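Local coordinates for protein putative beta-glucosidase (Bifidobacterium adolescentis, PDB 5WAB) that hydrolyses beta-glucosidic linkages as a family 3 glycoside hydrolase and probably also cleaves terminal alpha-L-arabinopyranosyl units from ginsenosides, at residues A[115-119]-A[419-424]; A[172-178]-A[629-633]; A[451-455]-A[496-500]; A[560-566]-A[661-666]. All coordinates share one frame; numbering follows the deposited sequence.

Contact 1 (A[115-119]-A[419-424])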
loop_
_atom_site.group_PDB
_atom_site.type_symbol
_atom_site.label_atom_id
_atom_site.label_comp_id
_atom_site.label_asym_id
_atom_site.label_seq_id
_atom_site.Cartn_x
_atom_site.Cartn_y
_atom_site.Cartn_z
ATOM N N ASN A 115 9.213 3.023 7.793
ATOM C CA ASN A 115 10.195 4.043 7.488
ATOM C C ASN A 115 10.229 4.243 5.976
ATOM O O ASN A 115 10.318 3.256 5.223
ATOM C CB ASN A 115 11.568 3.638 8.016
ATOM C CG ASN A 115 12.603 4.716 7.820
ATOM O OD1 ASN A 115 12.955 5.059 6.694
ATOM N ND2 ASN A 115 13.100 5.261 8.922
ATOM N N PRO A 116 10.169 5.488 5.493
ATOM C CA PRO A 116 10.095 5.716 4.041
ATOM C C PRO A 116 11.330 5.268 3.285
ATOM O O PRO A 116 11.287 5.225 2.051
ATOM C CB PRO A 116 9.901 7.236 3.937
ATOM C CG PRO A 116 10.487 7.773 5.188
ATOM C CD PRO A 116 10.220 6.749 6.251
ATOM N N LEU A 117 12.426 4.948 3.975
ATOM C CA LEU A 117 13.624 4.433 3.325
ATOM C C LEU A 117 13.496 2.972 2.920
ATOM O O LEU A 117 14.402 2.451 2.261
ATOM C CB LEU A 117 14.838 4.590 4.241
ATOM C CG LEU A 117 15.300 6.005 4.584
ATOM C CD1 LEU A 117 16.490 5.919 5.520
ATOM C CD2 LEU A 117 15.651 6.803 3.329
ATOM N N GLY A 118 12.418 2.300 3.314
ATOM C CA GLY A 118 12.223 0.903 2.974
ATOM C C GLY A 118 12.267 0.635 1.483
ATOM O O GLY A 118 11.557 1.281 0.710
ATOM N N GLY A 119 13.095 -0.325 1.073
ATOM C CA GLY A 119 13.332 -0.550 -0.344
ATOM C C GLY A 119 12.102 -0.967 -1.132
ATOM O O GLY A 119 12.029 -0.722 -2.337
ATOM N N PHE A 419 17.599 -3.209 -1.702
ATOM C CA PHE A 419 18.296 -2.288 -0.819
ATOM C C PHE A 419 17.328 -1.248 -0.278
ATOM O O PHE A 419 16.377 -0.851 -0.951
ATOM C CB PHE A 419 19.448 -1.598 -1.556
ATOM C CG PHE A 419 20.615 -2.501 -1.821
ATOM C CD1 PHE A 419 21.388 -2.981 -0.774
ATOM C CD2 PHE A 419 20.914 -2.908 -3.111
ATOM C CE1 PHE A 419 22.459 -3.824 -1.013
ATOM C CE2 PHE A 419 21.982 -3.753 -3.357
ATOM C CZ PHE A 419 22.755 -4.213 -2.306
ATOM N N ASP A 420 17.582 -0.810 0.947
ATOM C CA ASP A 420 16.908 0.351 1.503
ATOM C C ASP A 420 17.679 1.611 1.133
ATOM O O ASP A 420 18.911 1.605 1.061
ATOM C CB ASP A 420 16.792 0.236 3.025
ATOM C CG ASP A 420 16.017 -0.995 3.465
ATOM O OD1 ASP A 420 14.987 -1.317 2.832
ATOM O OD2 ASP A 420 16.433 -1.630 4.453
ATOM N N ARG A 421 16.948 2.700 0.907
ATOM C CA ARG A 421 17.603 3.979 0.668
ATOM C C ARG A 421 18.354 4.431 1.915
ATOM O O ARG A 421 18.072 4.009 3.040
ATOM C CB ARG A 421 16.573 5.033 0.252
ATOM C CG ARG A 421 16.146 4.928 -1.199
ATOM C CD ARG A 421 14.759 5.496 -1.408
ATOM N NE ARG A 421 14.682 6.944 -1.298
ATOM C CZ ARG A 421 13.651 7.589 -0.761
ATOM N NH1 ARG A 421 12.627 6.907 -0.258
ATOM N NH2 ARG A 421 13.649 8.914 -0.714
ATOM N N GLU A 422 19.349 5.285 1.701
ATOM C CA GLU A 422 20.075 5.907 2.795
ATOM C C GLU A 422 19.845 7.406 2.886
ATOM O O GLU A 422 20.336 8.034 3.831
ATOM C CB GLU A 422 21.577 5.607 2.671
ATOM C CG GLU A 422 21.902 4.151 2.974
ATOM C CD GLU A 422 23.374 3.835 2.861
ATOM O OE1 GLU A 422 24.120 4.661 2.298
ATOM O OE2 GLU A 422 23.787 2.762 3.349
ATOM N N THR A 423 19.130 7.988 1.928
ATOM C CA THR A 423 18.774 9.396 1.962
ATOM C C THR A 423 17.398 9.563 1.343
ATOM O O THR A 423 16.979 8.761 0.503
ATOM C CB THR A 423 19.793 10.263 1.209
ATOM O OG1 THR A 423 19.391 11.640 1.267
ATOM C CG2 THR A 423 19.888 9.823 -0.247
ATOM N N LEU A 424 16.701 10.618 1.761
ATOM C CA LEU A 424 15.434 10.982 1.144
ATOM C C LEU A 424 15.612 11.923 -0.041
ATOM O O LEU A 424 14.682 12.069 -0.841
ATOM C CB LEU A 424 14.492 11.620 2.180
ATOM C CG LEU A 424 13.957 10.681 3.262
ATOM C CD1 LEU A 424 13.064 11.406 4.252
ATOM C CD2 LEU A 424 13.217 9.520 2.619
#

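Contact 2 (A[172-178]-A[629-633])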
loop_
_atom_site.group_PDB
_atom_site.type_symbol
_atom_site.label_atom_id
_atom_site.label_comp_id
_atom_site.label_asym_id
_atom_site.label_seq_id
_atom_site.Cartn_x
_atom_site.Cartn_y
_atom_site.Cartn_z
ATOM N N SER A 172 6.209 -5.237 19.844
ATOM C CA SER A 172 5.242 -5.473 20.906
ATOM C C SER A 172 3.924 -5.971 20.318
ATOM O O SER A 172 3.628 -5.781 19.135
ATOM C CB SER A 172 4.989 -4.204 21.710
ATOM O OG SER A 172 4.218 -3.300 20.948
ATOM N N GLN A 173 3.114 -6.596 21.177
ATOM C CA GLN A 173 1.824 -7.114 20.732
ATOM C C GLN A 173 0.895 -5.998 20.268
ATOM O O GLN A 173 0.254 -6.122 19.219
ATOM C CB GLN A 173 1.179 -7.940 21.840
ATOM C CG GLN A 173 1.861 -9.285 22.004
ATOM C CD GLN A 173 1.877 -10.072 20.703
ATOM O OE1 GLN A 173 2.940 -10.408 20.180
ATOM N NE2 GLN A 173 0.692 -10.380 20.181
ATOM N N ARG A 174 0.826 -4.893 21.019
ATOM C CA ARG A 174 0.000 -3.764 20.590
ATOM C C ARG A 174 0.380 -3.297 19.193
ATOM O O ARG A 174 -0.490 -3.084 18.341
ATOM C CB ARG A 174 0.118 -2.602 21.576
ATOM C CG ARG A 174 -0.861 -2.645 22.720
ATOM C CD ARG A 174 -0.965 -1.284 23.390
ATOM N NE ARG A 174 -1.589 -0.268 22.541
ATOM C CZ ARG A 174 -1.451 1.045 22.723
ATOM N NH1 ARG A 174 -0.707 1.505 23.718
ATOM N NH2 ARG A 174 -2.050 1.905 21.908
ATOM N N ALA A 175 1.678 -3.120 18.939
ATOM C CA ALA A 175 2.099 -2.625 17.634
ATOM C C ALA A 175 1.771 -3.627 16.536
ATOM O O ALA A 175 1.344 -3.237 15.442
ATOM C CB ALA A 175 3.592 -2.289 17.654
ATOM N N LEU A 176 1.935 -4.924 16.816
ATOM C CA LEU A 176 1.524 -5.948 15.859
ATOM C C LEU A 176 0.024 -5.880 15.597
ATOM O O LEU A 176 -0.418 -5.872 14.443
ATOM C CB LEU A 176 1.915 -7.334 16.376
ATOM C CG LEU A 176 3.352 -7.807 16.169
ATOM C CD1 LEU A 176 3.569 -9.093 16.911
ATOM C CD2 LEU A 176 3.659 -7.988 14.686
ATOM N N ARG A 177 -0.776 -5.809 16.665
ATOM C CA ARG A 177 -2.227 -5.851 16.518
ATOM C C ARG A 177 -2.782 -4.575 15.891
ATOM O O ARG A 177 -3.764 -4.630 15.144
ATOM C CB ARG A 177 -2.880 -6.090 17.879
ATOM C CG ARG A 177 -2.567 -7.436 18.496
ATOM C CD ARG A 177 -3.284 -8.533 17.761
ATOM N NE ARG A 177 -3.140 -9.816 18.437
ATOM C CZ ARG A 177 -3.810 -10.911 18.098
ATOM N NH1 ARG A 177 -4.672 -10.871 17.090
ATOM N NH2 ARG A 177 -3.625 -12.039 18.770
ATOM N N GLU A 178 -2.190 -3.416 16.187
ATOM C CA GLU A 178 -2.766 -2.155 15.733
ATOM C C GLU A 178 -2.128 -1.605 14.463
ATOM O O GLU A 178 -2.787 -0.852 13.735
ATOM C CB GLU A 178 -2.678 -1.088 16.831
ATOM C CG GLU A 178 -3.442 -1.413 18.105
ATOM C CD GLU A 178 -3.560 -0.220 19.034
ATOM O OE1 GLU A 178 -3.499 0.924 18.539
ATOM O OE2 GLU A 178 -3.690 -0.426 20.261
ATOM N N TYR A 629 -8.479 0.108 21.221
ATOM C CA TYR A 629 -7.069 -0.230 21.156
ATOM C C TYR A 629 -6.883 -1.678 21.577
ATOM O O TYR A 629 -7.777 -2.298 22.154
ATOM C CB TYR A 629 -6.221 0.695 22.044
ATOM C CG TYR A 629 -6.609 0.723 23.517
ATOM C CD1 TYR A 629 -6.162 -0.257 24.399
ATOM C CD2 TYR A 629 -7.413 1.744 24.026
ATOM C CE1 TYR A 629 -6.507 -0.227 25.742
ATOM C CE2 TYR A 629 -7.765 1.781 25.366
ATOM C CZ TYR A 629 -7.309 0.792 26.218
ATOM O OH TYR A 629 -7.649 0.830 27.550
ATOM N N TRP A 630 -5.710 -2.218 21.272
ATOM C CA TRP A 630 -5.369 -3.546 21.748
ATOM C C TRP A 630 -4.853 -3.453 23.177
ATOM O O TRP A 630 -3.913 -2.704 23.461
ATOM C CB TRP A 630 -4.324 -4.199 20.845
ATOM C CG TRP A 630 -4.067 -5.613 21.236
ATOM C CD1 TRP A 630 -3.044 -6.082 22.007
ATOM C CD2 TRP A 630 -4.876 -6.745 20.909
ATOM N NE1 TRP A 630 -3.156 -7.440 22.165
ATOM C CE2 TRP A 630 -4.273 -7.873 21.500
ATOM C CE3 TRP A 630 -6.044 -6.917 20.160
ATOM C CZ2 TRP A 630 -4.804 -9.155 21.374
ATOM C CZ3 TRP A 630 -6.569 -8.185 20.032
ATOM C CH2 TRP A 630 -5.948 -9.292 20.635
ATOM N N SER A 631 -5.458 -4.219 24.074
ATOM C CA SER A 631 -5.028 -4.268 25.462
ATOM C C SER A 631 -4.273 -5.567 25.691
ATOM O O SER A 631 -4.844 -6.652 25.550
ATOM C CB SER A 631 -6.213 -4.170 26.421
ATOM O OG SER A 631 -5.791 -4.370 27.762
ATOM N N GLU A 632 -2.997 -5.458 26.058
ATOM C CA GLU A 632 -2.255 -6.658 26.410
ATOM C C GLU A 632 -2.716 -7.204 27.748
ATOM O O GLU A 632 -2.511 -8.387 28.034
ATOM C CB GLU A 632 -0.753 -6.370 26.437
ATOM C CG GLU A 632 -0.201 -5.906 25.105
ATOM C CD GLU A 632 1.299 -5.700 25.125
ATOM O OE1 GLU A 632 1.949 -6.121 26.110
ATOM O OE2 GLU A 632 1.830 -5.116 24.151
ATOM N N LYS A 633 -3.363 -6.370 28.557
ATOM C CA LYS A 633 -3.939 -6.846 29.805
ATOM C C LYS A 633 -5.173 -7.699 29.543
ATOM O O LYS A 633 -5.345 -8.757 30.159
ATOM C CB LYS A 633 -4.275 -5.646 30.689
ATOM C CG LYS A 633 -4.802 -5.971 32.066
ATOM C CD LYS A 633 -5.109 -4.687 32.822
ATOM C CE LYS A 633 -3.947 -3.708 32.746
ATOM N NZ LYS A 633 -2.711 -4.227 33.400
#

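Contact 3 (A[451-455]-A[496-500])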
loop_
_atom_site.group_PDB
_atom_site.type_symbol
_atom_site.label_atom_id
_atom_site.label_comp_id
_atom_site.label_asym_id
_atom_site.label_seq_id
_atom_site.Cartn_x
_atom_site.Cartn_y
_atom_site.Cartn_z
ATOM N N GLY A 451 9.771 6.155 -6.249
ATOM C CA GLY A 451 9.036 5.050 -5.660
ATOM C C GLY A 451 8.656 5.243 -4.209
ATOM O O GLY A 451 7.700 4.615 -3.745
ATOM N N SER A 452 9.377 6.093 -3.479
ATOM C CA SER A 452 9.045 6.384 -2.091
ATOM C C SER A 452 9.363 7.847 -1.814
ATOM O O SER A 452 9.873 8.564 -2.678
ATOM C CB SER A 452 9.786 5.450 -1.131
ATOM O OG SER A 452 9.266 5.582 0.182
ATOM N N VAL A 453 9.048 8.286 -0.590
ATOM C CA VAL A 453 9.095 9.705 -0.245
ATOM C C VAL A 453 10.464 10.282 -0.555
ATOM O O VAL A 453 11.494 9.732 -0.153
ATOM C CB VAL A 453 8.745 9.908 1.241
ATOM C CG1 VAL A 453 9.159 11.283 1.692
ATOM C CG2 VAL A 453 7.261 9.742 1.460
ATOM N N VAL A 454 10.475 11.405 -1.267
ATOM C CA VAL A 454 11.669 12.224 -1.401
ATOM C C VAL A 454 11.424 13.531 -0.659
ATOM O O VAL A 454 10.281 13.972 -0.492
ATOM C CB VAL A 454 12.050 12.486 -2.875
ATOM C CG1 VAL A 454 12.303 11.170 -3.602
ATOM C CG2 VAL A 454 10.978 13.313 -3.576
ATOM N N SER A 455 12.507 14.137 -0.182
ATOM C CA SER A 455 12.412 15.443 0.449
ATOM C C SER A 455 12.082 16.505 -0.592
ATOM O O SER A 455 12.544 16.447 -1.736
ATOM C CB SER A 455 13.724 15.781 1.143
ATOM O OG SER A 455 14.808 15.579 0.252
ATOM N N GLN A 496 1.425 8.746 2.510
ATOM C CA GLN A 496 2.705 8.715 3.197
ATOM C C GLN A 496 3.001 10.127 3.679
ATOM O O GLN A 496 2.734 11.099 2.965
ATOM C CB GLN A 496 3.801 8.226 2.241
ATOM C CG GLN A 496 4.911 7.383 2.845
ATOM C CD GLN A 496 5.784 6.731 1.773
ATOM O OE1 GLN A 496 5.487 6.808 0.579
ATOM N NE2 GLN A 496 6.871 6.097 2.196
ATOM N N THR A 497 3.542 10.240 4.888
ATOM C CA THR A 497 3.975 11.533 5.402
ATOM C C THR A 497 5.270 11.960 4.722
ATOM O O THR A 497 6.190 11.154 4.556
ATOM C CB THR A 497 4.188 11.467 6.913
ATOM O OG1 THR A 497 2.939 11.209 7.566
ATOM C CG2 THR A 497 4.784 12.779 7.435
ATOM N N ILE A 498 5.349 13.232 4.337
ATOM C CA ILE A 498 6.608 13.799 3.856
ATOM C C ILE A 498 7.243 14.607 4.982
ATOM O O ILE A 498 6.800 15.730 5.263
ATOM C CB ILE A 498 6.405 14.675 2.616
ATOM C CG1 ILE A 498 5.729 13.886 1.502
ATOM C CG2 ILE A 498 7.748 15.205 2.141
ATOM C CD1 ILE A 498 5.572 14.681 0.215
ATOM N N PRO A 499 8.285 14.102 5.631
ATOM C CA PRO A 499 8.840 14.794 6.798
ATOM C C PRO A 499 9.820 15.885 6.388
ATOM O O PRO A 499 10.262 15.970 5.242
ATOM C CB PRO A 499 9.548 13.672 7.556
ATOM C CG PRO A 499 10.004 12.748 6.465
ATOM C CD PRO A 499 8.946 12.807 5.388
ATOM N N MET A 500 10.152 16.737 7.363
ATOM C CA MET A 500 11.188 17.737 7.130
ATOM C C MET A 500 12.571 17.101 7.055
ATOM O O MET A 500 13.476 17.659 6.428
ATOM C CB MET A 500 11.150 18.809 8.217
ATOM C CG MET A 500 9.935 19.737 8.154
ATOM S SD MET A 500 9.763 20.581 6.567
ATOM C CE MET A 500 11.189 21.662 6.579
HETATM O O HOH W 1 6.153 4.539 -1.081
#

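Contact 4 (A[560-566]-A[661-666])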
loop_
_atom_site.group_PDB
_atom_site.type_symbol
_atom_site.label_atom_id
_atom_site.label_comp_id
_atom_site.label_asym_id
_atom_site.label_seq_id
_atom_site.Cartn_x
_atom_site.Cartn_y
_atom_site.Cartn_z
ATOM N N LYS A 560 -24.430 8.899 18.076
ATOM C CA LYS A 560 -24.179 7.601 18.683
ATOM C C LYS A 560 -25.250 6.610 18.243
ATOM O O LYS A 560 -26.440 6.936 18.234
ATOM C CB LYS A 560 -24.146 7.754 20.203
ATOM C CG LYS A 560 -23.688 6.549 20.995
ATOM C CD LYS A 560 -23.584 6.934 22.470
ATOM C CE LYS A 560 -23.100 5.789 23.342
ATOM N NZ LYS A 560 -22.965 6.191 24.764
ATOM N N THR A 561 -24.828 5.412 17.835
ATOM C CA THR A 561 -25.747 4.391 17.335
ATOM C C THR A 561 -25.761 3.123 18.180
ATOM O O THR A 561 -26.389 2.133 17.785
ATOM C CB THR A 561 -25.422 4.046 15.878
ATOM O OG1 THR A 561 -24.068 3.582 15.783
ATOM C CG2 THR A 561 -25.629 5.257 14.987
ATOM N N GLY A 562 -25.076 3.116 19.314
ATOM C CA GLY A 562 -25.041 1.937 20.156
ATOM C C GLY A 562 -24.250 2.229 21.408
ATOM O O GLY A 562 -23.904 3.375 21.686
ATOM N N ALA A 563 -23.997 1.177 22.186
ATOM C CA ALA A 563 -23.195 1.340 23.394
ATOM C C ALA A 563 -21.805 1.874 23.065
ATOM O O ALA A 563 -21.246 2.671 23.826
ATOM C CB ALA A 563 -23.099 0.015 24.148
ATOM N N ASN A 564 -21.224 1.441 21.943
ATOM C CA ASN A 564 -19.865 1.838 21.575
ATOM C C ASN A 564 -19.728 2.026 20.069
ATOM O O ASN A 564 -18.697 1.687 19.476
ATOM C CB ASN A 564 -18.834 0.824 22.073
ATOM C CG ASN A 564 -18.827 0.692 23.577
ATOM O OD1 ASN A 564 -18.371 1.589 24.282
ATOM N ND2 ASN A 564 -19.339 -0.425 24.080
ATOM N N THR A 565 -20.759 2.569 19.423
ATOM C CA THR A 565 -20.691 2.858 17.997
ATOM C C THR A 565 -21.279 4.233 17.724
ATOM O O THR A 565 -22.129 4.732 18.468
ATOM C CB THR A 565 -21.431 1.819 17.144
ATOM O OG1 THR A 565 -22.808 1.756 17.544
ATOM C CG2 THR A 565 -20.776 0.447 17.280
ATOM N N ALA A 566 -20.841 4.823 16.614
ATOM C CA ALA A 566 -21.290 6.144 16.219
ATOM C C ALA A 566 -21.462 6.175 14.707
ATOM O O ALA A 566 -21.033 5.268 13.988
ATOM C CB ALA A 566 -20.308 7.226 16.679
ATOM N N VAL A 661 -18.357 12.431 20.941
ATOM C CA VAL A 661 -19.277 11.376 21.337
ATOM C C VAL A 661 -18.741 10.721 22.600
ATOM O O VAL A 661 -17.527 10.622 22.811
ATOM C CB VAL A 661 -19.488 10.334 20.220
ATOM C CG1 VAL A 661 -20.115 10.994 19.028
ATOM C CG2 VAL A 661 -18.171 9.688 19.827
ATOM N N THR A 662 -19.663 10.282 23.448
ATOM C CA THR A 662 -19.340 9.613 24.701
ATOM C C THR A 662 -19.789 8.157 24.605
ATOM O O THR A 662 -20.973 7.880 24.387
ATOM C CB THR A 662 -20.018 10.319 25.874
ATOM O OG1 THR A 662 -19.659 11.707 25.861
ATOM C CG2 THR A 662 -19.576 9.705 27.196
ATOM N N LEU A 663 -18.845 7.234 24.740
ATOM C CA LEU A 663 -19.130 5.812 24.642
ATOM C C LEU A 663 -19.183 5.171 26.026
ATOM O O LEU A 663 -18.642 5.698 26.997
ATOM C CB LEU A 663 -18.079 5.115 23.780
ATOM C CG LEU A 663 -17.873 5.709 22.390
ATOM C CD1 LEU A 663 -16.901 4.845 21.609
ATOM C CD2 LEU A 663 -19.191 5.864 21.649
ATOM N N ASP A 664 -19.859 4.017 26.104
ATOM C CA ASP A 664 -20.059 3.344 27.387
ATOM C C ASP A 664 -18.879 2.478 27.809
ATOM O O ASP A 664 -18.755 2.174 29.000
ATOM C CB ASP A 664 -21.301 2.450 27.355
ATOM C CG ASP A 664 -22.537 3.169 26.875
ATOM O OD1 ASP A 664 -22.551 4.419 26.879
ATOM O OD2 ASP A 664 -23.512 2.472 26.522
ATOM N N GLY A 665 -18.015 2.089 26.885
ATOM C CA GLY A 665 -17.061 1.024 27.176
ATOM C C GLY A 665 -17.660 -0.351 26.948
ATOM O O GLY A 665 -18.868 -0.567 27.057
ATOM N N ASP A 666 -16.790 -1.311 26.642
ATOM C CA ASP A 666 -17.245 -2.648 26.262
ATOM C C ASP A 666 -17.496 -3.569 27.445
ATOM O O ASP A 666 -17.844 -4.731 27.234
ATOM C CB ASP A 666 -16.252 -3.301 25.291
ATOM C CG ASP A 666 -14.847 -3.367 25.840
ATOM O OD1 ASP A 666 -14.674 -3.342 27.076
ATOM O OD2 ASP A 666 -13.907 -3.460 25.032
#

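Contact 1 (A[115-119]-A[419-424])
The type I turn from Asn115 to Gly118, in the N-terminal TIM-barrel domain, meets the Asp420-Arg421 loop of the C-terminal domain across the interdomain junction at which family 3 enzymes place their active site. Two hydrogen bonds join the loops. Arg421 N donates to Leu117 O over 2.9 Å, in the carbonyl plane though bent to 138° at the hydrogen. Gly119 N donates to Asp420 OD1 at 2.8 Å, and this oxygen accepts with its anti lone pair, away from OD2. Leu117 supplies the apolar part: its CD2 touches Arg421 CB at 3.7 Å, the two side chains crossing at about a right angle, and meets Leu424 CD2 at the same separation. Leu424 CD2 then lies 4.1 Å from Pro116 CG. The Arg421 chain bends at chi3 (71°), which brings its guanidinium alongside Pro116 O and close to Val453 O, an approach modelled too short to be taken at face value; its in-plane bond to Leu424 O is weak. Within the turn, Leu117 N binds Asn115 OD1 at 2.8 Å, an Asx turn that steadies the loop. The two crossing bonds tie the C-terminal end of the turn to residues 420-421, and the Asp420 carboxylate, joined to Gly119 N, Glu161 N and Thr162 OG1, is thereby fixed in its rotation.

Contact 2 (A[172-178]-A[629-633])
The Arg177 guanidinium lies flat on the indole of Trp630, their planes only 17° apart and their centres 4.2 Å from each other. Its CZ sits off-centre over the six-membered ring, a displaced cation-pi contact, while CG stands over the five-membered ring on the same face, 3.4 Å from Trp630 CD2. A bend at chi2 (-72°) folds the arginine so that aliphatic stem and charged head both rest on the indole. Trp637 makes an edge-to-face pair with Trp630, and Arg177 NH1 forms a salt bridge with Glu222. The second flat group is the Arg174 guanidinium, which holds Glu178 at its edge, NE and NH2 both pointing in plane at OE2, with NE 3.1 Å from Glu178 OE2. Arg174 NH2 also donates to Ala596 O. Trp630 N donates to Glu178 OE2 as well, at 2.9 Å and from above the carboxylate plane, so three N-H groups converge on one oxygen. Glu632 OE2 takes Arg174 N at 3.3 Å, on its anti side but tilted from the carboxylate plane. Near that bond Ser172 caps the helix, its OG accepting from Ala175 N. The axes of residues 173-178 and 629-631 come within 8.1 Å at 143°, where helix 173-180 of the N-terminal domain meets strand 628-631 of the fibronectin type III-like domain; helix 212-222 packs against the helix through Trp213 and Val218.

Contact 3 (A[451-455]-A[496-500])
Val453 and Gln496 make the tight part of this buried contact. The valine methyl CG2 stands above the Gln496 amide, 3.4 Å from CD and nearly as close to OE1 and NE2. With CG1 anti to the backbone N (chi1 164°), Val453 aims one methyl at the glutamine and the other at the strand beyond. The same glutamine hydrogen-bonds the loop: Gln496 NE2 donates to Ser452 OG across 3.2 Å, at 154°, the oxygen lying 18° out of the amide plane. Ser452 OG is bound to Pro116 O as well, its stronger partner. So the amide is pinned at one end and pressed from above by a methyl. The other end is looser. Val453 CG1 lies 4.0 Å from Pro499 CD and 4.2 Å from Ile498 CG2, ordinary van der Waals spacing with no polar bond between them. A water mediates the remaining approach, 2.9 Å from Gln496 OE1 and 3.1 Å from Gly451 O, linking carbonyls that do not meet directly. In the C-terminal domain, residues 451-455 follow strand 444-449 of the mixed six-stranded sheet and head towards strand 465-468. The short strand 498-499 has a backbone bond to Tyr540, and helix 528-531 packs against Thr497 and Pro499 through Tyr528 and Tyr531.

Contact 4 (A[560-566]-A[661-666])
Lys560 and Asp664 form the charged part of the contact. The lysine chain is extended from CB to NZ, starting with CG anti to the backbone N (chi1 -171°), and this full reach brings NZ 2.8 Å from Asp664 OD1, a salt bridge approached from above the carboxylate plane. Lys560 NZ also donates to Thr662 O at 2.6 Å, so the ammonium group spans a side-chain and a backbone acceptor. Between backbones there is one straight hydrogen bond, Asp664 N to Ala563 O at 3.0 Å, with the donor nearly in line with the C=O bond. The third kind is a pair of side-chain amide bonds to Gly665. Asn564 ND2 donates to Gly665 O at 3.0 Å and 163°, in the asparagine's own amide plane but over the acceptor carbonyl rather than on a lone pair. Its OD1 receives Gly665 N in a bond that is short, 2.7 Å, yet weak in angle. One side-chain amide therefore engages both polar groups of a single residue. Apolar contacts are sparse: Leu663 CD2 comes 4.1 Å from Asn564 CA, and Ala566 CB lies at 4.4 Å from Val661 CG1. In the beta-sheet region that includes the fibronectin type III-like fold, the connection between strands 551-560 and 566-574 is thereby fastened to the C-terminal end of strand 654-663, the edge of a four-stranded antiparallel sheet. Polar bonds rather than packing carry the contact, and the lysine would be expected to keep its positive charge beside Asp664.

How the contacts relate
Contacts 1 and 3 form one cluster, centres about 10 Å apart. Contact 1 passes into contact 3 through the bond between Pro116 O and Ser452 OG and through Leu424 and Arg421 packing against residues 452-453, so the barrel turn and both C-terminal-domain loops interlock. In family 3 the catalytic pocket lies between these domains, and this cluster probably borders or supports it. Contact 2, some 26 Å from contact 1 between centres, instead docks the barrel on the fibronectin type III-like domain. Contact 4 lies beyond it, with nearest atoms about 7 Å from contact 2, and is remote structural packing about 41 Å from contact 1 between centres.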